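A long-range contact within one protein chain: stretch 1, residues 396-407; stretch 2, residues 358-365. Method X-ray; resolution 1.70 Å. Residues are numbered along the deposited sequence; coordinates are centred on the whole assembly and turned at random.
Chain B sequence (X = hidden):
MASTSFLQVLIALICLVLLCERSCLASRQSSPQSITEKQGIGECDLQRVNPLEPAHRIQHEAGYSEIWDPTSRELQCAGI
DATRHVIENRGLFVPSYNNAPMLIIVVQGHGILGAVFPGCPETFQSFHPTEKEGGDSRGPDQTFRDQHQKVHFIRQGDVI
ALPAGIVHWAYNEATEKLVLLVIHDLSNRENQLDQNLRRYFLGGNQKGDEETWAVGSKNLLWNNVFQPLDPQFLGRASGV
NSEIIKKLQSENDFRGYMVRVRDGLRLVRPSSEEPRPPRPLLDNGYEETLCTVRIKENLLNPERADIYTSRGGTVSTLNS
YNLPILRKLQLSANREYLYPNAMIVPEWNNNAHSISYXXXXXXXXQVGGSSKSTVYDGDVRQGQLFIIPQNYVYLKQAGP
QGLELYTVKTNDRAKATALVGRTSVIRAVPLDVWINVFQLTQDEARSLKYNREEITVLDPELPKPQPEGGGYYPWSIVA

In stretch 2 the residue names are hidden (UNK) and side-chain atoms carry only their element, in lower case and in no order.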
ATOM      1  N   LYS B 396     -36.340  -9.195  -0.567  1.00 20.92           N
ATOM      2  CA  LYS B 396     -36.650 -10.082   0.535  1.00 25.49           C
ATOM      3  C   LYS B 396     -37.746  -9.409   1.371  1.00 26.02           C
ATOM      4  O   LYS B 396     -37.707  -8.188   1.604  1.00 24.03           O
ATOM      5  CB  LYS B 396     -35.412 -10.353   1.465  1.00 28.93           C
ATOM      6  CG  LYS B 396     -34.088 -10.721   0.772  1.00 35.35           C
ATOM      7  CD  LYS B 396     -32.940 -11.109   1.764  1.00 35.53           C
ATOM      8  CE  LYS B 396     -31.644 -10.298   1.608  1.00 38.26           C
ATOM      9  NZ  LYS B 396     -30.433 -11.170   1.384  1.00 48.36           N
ATOM     10  N   GLN B 397     -38.708 -10.220   1.844  1.00 22.77           N
ATOM     11  CA  GLN B 397     -39.701  -9.765   2.826  1.00 22.23           C
ATOM     12  C   GLN B 397     -39.883 -10.859   3.849  1.00 23.23           C
ATOM     13  O   GLN B 397     -40.067 -12.043   3.477  1.00 24.53           O
ATOM     14  CB  GLN B 397     -41.046  -9.526   2.191  1.00 24.37           C
ATOM     15  CG  GLN B 397     -42.090  -9.028   3.200  1.00 24.10           C
ATOM     16  CD  GLN B 397     -43.306  -8.457   2.550  1.00 30.71           C
ATOM     17  OE1 GLN B 397     -43.700  -8.859   1.449  1.00 30.36           O
ATOM     18  NE2 GLN B 397     -43.945  -7.516   3.250  1.00 36.85           N
ATOM     19  N   ALA B 398     -39.866 -10.471   5.094  1.00 20.08           N
ATOM     20  CA  ALA B 398     -40.026 -11.451   6.195  1.00 20.66           C
ATOM     21  C   ALA B 398     -41.480 -11.869   6.248  1.00 22.59           C
ATOM     22  O   ALA B 398     -42.399 -11.083   5.922  1.00 21.76           O
ATOM     23  CB  ALA B 398     -39.656 -10.881   7.529  1.00 20.95           C
ATOM     24  N   GLY B 399     -41.686 -13.085   6.693  1.00 22.43           N
ATOM     25  CA  GLY B 399     -43.038 -13.532   6.984  1.00 24.54           C
ATOM     26  C   GLY B 399     -43.452 -13.131   8.371  1.00 23.94           C
ATOM     27  O   GLY B 399     -42.794 -12.357   9.075  1.00 22.21           O
ATOM     28  N   PRO B 400     -44.593 -13.698   8.841  1.00 26.40           N
ATOM     29  CA  PRO B 400     -45.175 -13.361  10.131  1.00 26.66           C
ATOM     30  C   PRO B 400     -44.351 -13.649  11.407  1.00 25.54           C
ATOM     31  O   PRO B 400     -44.668 -13.092  12.444  1.00 26.68           O
ATOM     32  CB  PRO B 400     -46.517 -14.145  10.110  1.00 28.16           C
ATOM     33  CG  PRO B 400     -46.320 -15.220   9.136  1.00 28.72           C
ATOM     34  CD  PRO B 400     -45.254 -14.852   8.173  1.00 26.49           C
ATOM     35  N   GLN B 401     -43.277 -14.420  11.315  1.00 26.15           N
ATOM     36  CA  GLN B 401     -42.424 -14.749  12.475  1.00 24.65           C
ATOM     37  C   GLN B 401     -41.098 -13.961  12.370  1.00 26.15           C
ATOM     38  O   GLN B 401     -40.207 -14.151  13.210  1.00 23.54           O
ATOM     39  CB  GLN B 401     -42.111 -16.261  12.602  1.00 32.00           C
ATOM     40  CG  GLN B 401     -43.244 -17.102  13.238  1.00 33.63           C
ATOM     41  CD  GLN B 401     -44.447 -17.122  12.325  1.00 39.47           C
ATOM     42  OE1 GLN B 401     -44.318 -17.474  11.124  1.00 36.55           O
ATOM     43  NE2 GLN B 401     -45.625 -16.690  12.851  1.00 34.96           N
ATOM     44  N   GLY B 402     -40.951 -13.122  11.345  1.00 23.15           N
ATOM     45  CA  GLY B 402     -39.667 -12.414  11.231  1.00 23.38           C
ATOM     46  C   GLY B 402     -38.779 -13.276  10.387  1.00 22.47           C
ATOM     47  O   GLY B 402     -39.174 -14.347   9.909  1.00 19.27           O
ATOM     48  N   LEU B 403     -37.534 -12.842  10.224  1.00 20.94           N
ATOM     49  CA  LEU B 403     -36.591 -13.508   9.364  1.00 19.82           C
ATOM     50  C   LEU B 403     -35.195 -13.069   9.836  1.00 21.12           C
ATOM     51  O   LEU B 403     -34.956 -11.895   9.994  1.00 22.30           O
ATOM     52  CB  LEU B 403     -36.795 -13.168   7.862  1.00 22.18           C
ATOM     53  CG  LEU B 403     -35.681 -13.750   6.939  1.00 19.98           C
ATOM     54  CD1 LEU B 403     -35.768 -15.271   6.957  1.00 20.60           C
ATOM     55  CD2 LEU B 403     -35.911 -13.233   5.568  1.00 21.62           C
ATOM     56  N   GLU B 404     -34.339 -14.018  10.143  1.00 20.71           N
ATOM     57  CA  GLU B 404     -32.932 -13.753  10.477  1.00 21.56           C
ATOM     58  C   GLU B 404     -32.079 -14.532   9.467  1.00 22.62           C
ATOM     59  O   GLU B 404     -32.289 -15.725   9.211  1.00 20.23           O
ATOM     60  CB  GLU B 404     -32.531 -14.174  11.875  1.00 23.80           C
ATOM     61  CG  GLU B 404     -31.072 -13.724  12.208  1.00 23.74           C
ATOM     62  CD  GLU B 404     -30.642 -14.261  13.531  1.00 24.82           C
ATOM     63  OE1 GLU B 404     -30.812 -15.464  13.739  1.00 28.93           O
ATOM     64  OE2 GLU B 404     -30.274 -13.487  14.440  1.00 24.62           O
ATOM     65  N   LEU B 405     -31.095 -13.840   8.886  1.00 20.71           N
ATOM     66  CA  LEU B 405     -30.171 -14.419   7.925  1.00 19.90           C
ATOM     67  C   LEU B 405     -28.745 -13.982   8.317  1.00 18.63           C
ATOM     68  O   LEU B 405     -28.533 -12.859   8.782  1.00 19.83           O
ATOM     69  CB  LEU B 405     -30.408 -13.742   6.536  1.00 24.31           C
ATOM     70  CG  LEU B 405     -31.707 -13.607   5.801  1.00 26.88           C
ATOM     71  CD1 LEU B 405     -31.493 -12.890   4.488  1.00 32.80           C
ATOM     72  CD2 LEU B 405     -32.281 -15.003   5.509  1.00 25.76           C
ATOM     73  N   TYR B 406     -27.792 -14.845   8.043  1.00 17.18           N
ATOM     74  CA  TYR B 406     -26.353 -14.526   7.962  1.00 18.97           C
ATOM     75  C   TYR B 406     -25.906 -14.733   6.508  1.00 19.39           C
ATOM     76  O   TYR B 406     -26.233 -15.753   5.885  1.00 20.79           O
ATOM     77  CB  TYR B 406     -25.507 -15.372   8.852  1.00 18.68           C
ATOM     78  CG  TYR B 406     -25.682 -15.150  10.334  1.00 19.39           C
ATOM     79  CD1 TYR B 406     -26.804 -15.682  11.055  1.00 20.41           C
ATOM     80  CD2 TYR B 406     -24.740 -14.432  11.071  1.00 17.09           C
ATOM     81  CE1 TYR B 406     -26.934 -15.466  12.392  1.00 22.67           C
ATOM     82  CE2 TYR B 406     -24.885 -14.247  12.433  1.00 20.28           C
ATOM     83  CZ  TYR B 406     -25.969 -14.775  13.087  1.00 21.66           C
ATOM     84  OH  TYR B 406     -26.132 -14.615  14.428  1.00 23.47           O
ATOM     85  N   THR B 407     -25.153 -13.773   5.984  1.00 18.00           N
ATOM     86  CA  THR B 407     -24.709 -13.774   4.594  1.00 17.38           C
ATOM     87  C   THR B 407     -23.235 -13.612   4.530  1.00 15.93           C
ATOM     88  O   THR B 407     -22.670 -12.859   5.306  1.00 17.69           O
ATOM     89  CB  THR B 407     -25.399 -12.678   3.817  1.00 18.92           C
ATOM     90  OG1 THR B 407     -26.826 -12.905   3.902  1.00 23.21           O
ATOM     91  CG2 THR B 407     -25.051 -12.681   2.445  1.00 20.13           C
ATOM     92  N   UNK B 358     -30.455 -19.058   6.452  1.00 18.62           N
ATOM     93  CA  UNK B 358     -31.555 -18.593   7.269  1.00 18.61           C
ATOM     94  C   UNK B 358     -31.503 -19.269   8.639  1.00 18.96           C
ATOM     95  O   UNK B 358     -31.661 -20.494   8.741  1.00 20.12           O
ATOM     96  c   UNK B 358     -32.949 -18.454   5.183  1.00 20.88           C
ATOM     97  c   UNK B 358     -32.884 -18.925   6.599  1.00 19.55           C
ATOM     98  c   UNK B 358     -34.042 -18.292   7.369  1.00 18.46           C
ATOM     99  N   UNK B 359     -31.252 -18.502   9.668  1.00 19.72           N
ATOM    100  CA  UNK B 359     -31.133 -19.023  10.995  1.00 21.60           C
ATOM    101  C   UNK B 359     -32.425 -19.025  11.749  1.00 21.12           C
ATOM    102  O   UNK B 359     -32.535 -19.826  12.702  1.00 23.25           O
ATOM    103  c   UNK B 359     -28.713 -18.732  11.307  1.00 19.23           C
ATOM    104  c   UNK B 359     -30.087 -18.291  11.813  1.00 20.42           C
ATOM    105  o   UNK B 359     -30.232 -16.886  11.609  1.00 22.18           O
ATOM    106  N   UNK B 360     -33.364 -18.171  11.360  1.00 22.02           N
ATOM    107  CA  UNK B 360     -34.627 -18.005  12.122  1.00 22.94           C
ATOM    108  C   UNK B 360     -35.677 -17.552  11.199  1.00 22.30           C
ATOM    109  O   UNK B 360     -35.469 -16.672  10.339  1.00 21.28           O
ATOM    110  n   UNK B 360     -33.961 -14.021  17.252  1.00 58.56           N
ATOM    111  c   UNK B 360     -34.536 -16.982  13.243  1.00 27.60           C
ATOM    112  c   UNK B 360     -33.642 -17.313  14.394  1.00 34.79           C
ATOM    113  n   UNK B 360     -31.695 -13.691  16.849  1.00 47.43           N
ATOM    114  n   UNK B 360     -32.763 -15.538  15.920  1.00 56.76           N
ATOM    115  c   UNK B 360     -32.814 -14.422  16.674  1.00 60.20           C
ATOM    116  c   UNK B 360     -33.898 -16.433  15.625  1.00 44.89           C
ATOM    117  N   UNK B 361     -36.886 -18.062  11.363  1.00 21.40           N
ATOM    118  CA  UNK B 361     -37.961 -17.429  10.624  1.00 23.17           C
ATOM    119  C   UNK B 361     -38.145 -17.861   9.208  1.00 22.36           C
ATOM    120  O   UNK B 361     -37.697 -18.939   8.803  1.00 23.02           O
ATOM    121  N   UNK B 362     -38.743 -16.996   8.404  1.00 21.53           N
ATOM    122  CA  UNK B 362     -39.078 -17.305   7.045  1.00 22.19           C
ATOM    123  C   UNK B 362     -39.404 -16.023   6.313  1.00 21.58           C
ATOM    124  O   UNK B 362     -39.560 -14.975   6.913  1.00 24.51           O
ATOM    125  o   UNK B 362     -41.431 -17.612   7.493  1.00 24.59           O
ATOM    126  c   UNK B 362     -40.294 -18.263   6.950  1.00 22.97           C
ATOM    127  N   UNK B 363     -39.491 -16.122   5.031  1.00 21.98           N
ATOM    128  CA  UNK B 363     -39.913 -14.993   4.204  1.00 23.60           C
ATOM    129  C   UNK B 363     -40.031 -15.329   2.744  1.00 24.09           C
ATOM    130  O   UNK B 363     -39.910 -16.471   2.359  1.00 25.51           O
ATOM    131  N   UNK B 364     -40.280 -14.312   1.920  1.00 21.68           N
ATOM    132  CA  UNK B 364     -40.333 -14.421   0.505  1.00 23.70           C
ATOM    133  C   UNK B 364     -39.065 -13.766  -0.075  1.00 24.03           C
ATOM    134  O   UNK B 364     -38.708 -12.695   0.316  1.00 24.26           O
ATOM    135  c   UNK B 364     -44.077 -12.169  -4.057  1.00 26.11           C
ATOM    136  c   UNK B 364     -42.978 -12.904  -1.967  1.00 23.94           C
ATOM    137  n   UNK B 364     -43.148 -12.861  -3.407  1.00 26.20           N
ATOM    138  c   UNK B 364     -41.518 -13.617  -0.043  1.00 25.70           C
ATOM    139  n   UNK B 364     -44.107 -12.217  -5.359  1.00 26.24           N
ATOM    140  c   UNK B 364     -41.746 -13.705  -1.526  1.00 21.80           C
ATOM    141  n   UNK B 364     -44.956 -11.407  -3.405  1.00 25.96           N
ATOM    142  N   UNK B 365     -38.448 -14.461  -1.001  1.00 22.49           N
ATOM    143  CA  UNK B 365     -37.321 -14.010  -1.802  1.00 21.56           C
ATOM    144  C   UNK B 365     -37.718 -14.006  -3.294  1.00 22.46           C
ATOM    145  O   UNK B 365     -38.194 -14.973  -3.842  1.00 22.98           O
ATOM    146  c   UNK B 365     -34.902 -14.693  -2.481  1.00 26.12           C
ATOM    147  c   UNK B 365     -34.191 -13.402  -2.123  1.00 25.92           C
ATOM    148  c   UNK B 365     -33.979 -15.896  -2.363  1.00 26.74           C
ATOM    149  c   UNK B 365     -36.100 -14.923  -1.539  1.00 22.96           C
TER
HETATM  150  O   HOH W   1     -41.590 -15.451   9.319  1.00 25.62           O
HETATM  151  O   HOH W   2     -41.871 -19.025  10.290  1.00 39.14           O

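Position 358 carries three side-chain carbons, one bonded to CA and bearing the other two: a fork at CB with no polar atom. One branch lies 3.5 Å from Leu403 CD1 and the other 3.5 Å from Leu405 CD2. The residue is Val358, whose CG1 meets the first leucine and CG2 the second. A beta-branched apolar side chain suits a buried strand position, where it packs on the same face of the sheet as Leu405.

At position 359 the first side-chain carbon bears one oxygen and one carbon. The oxygen lies 2.6 Å from Glu404 OE1 and the carbon 3.6 Å from Tyr406 CD1. This is Thr359, and both branches are used: OG1 donates a hydrogen bond to the carboxylate, while CG2 rests against the tyrosine ring. The backbone joins in, Thr359 N donating to Glu404 O at 3.0 Å.

Position 360 has a long chain of three carbons and a nitrogen, ending in a carbon that carries two more nitrogens. One terminal nitrogen lies 2.8 Å from Glu404 OE2, and the nitrogen within the chain 2.9 Å from Glu404 OE1. That planar guanidinium belongs to Arg360. Its NE and NH2 donate hydrogen bonds that are weak by their angles, and the pair also counts as a salt bridge. The backbone is paired as well: Glu404 N donates to Arg360 O at 2.9 Å, and Arg360 N makes a weak bond of 3.4 Å to Glu404 O.

Position 361 has no side-chain atoms and is Gly361. A CB here would point toward stretch 1 and fall 2.2 Å from Gly402 O, a clash. The positive phi of 83° also calls for glycine. The bare Gly361 CA instead makes a CA-H...O contact with Gly402 O at 3.4 Å.

Position 362 shows one carbon and then one oxygen. CB points away from stretch 1, yet the oxygen reaches it through water 1, 2.8 Å away, whose oxygen accepts from Gln401 N at 2.8 Å and donates to Gly402 O at 2.7 Å. This is Ser362, its small hydroxyl suited to the water. Ser362 N donates to Gly402 O at 3.1 Å, and Ser362 O accepts from Gly399 N at 2.9 Å.

Position 363 again lacks side-chain atoms and is Gly363. Its CA comes within 3.0 Å of Gln397 O, and a CB would lie only 2.3 Å from that oxygen.

Position 364 repeats the three carbons, nitrogen and two-nitrogen terminus, so it is Arg364. Its long, extended side chain carries the charged guanidinium to partners elsewhere in the structure. Arg364 N donates to Gln397 O at 2.8 Å, and Gln397 N donates to Arg364 O at 2.9 Å.

Position 365 has four carbons forked at the second, a terminal one 3.9 Å from Lys396 CG. This is Leu365, wholly apolar as suits a buried strand position, its CD1 meeting the lysine's aliphatic stem on their shared face.

The contact works as antiparallel pairing around two corners. A bulge lets Glu404 O receive both Thr359 N and Arg360 N, the glycines permit close backbone approach, and Glu404's carboxylate ties two neighbouring side chains together.

Stretch 2 (358-365) VTRGSGRL
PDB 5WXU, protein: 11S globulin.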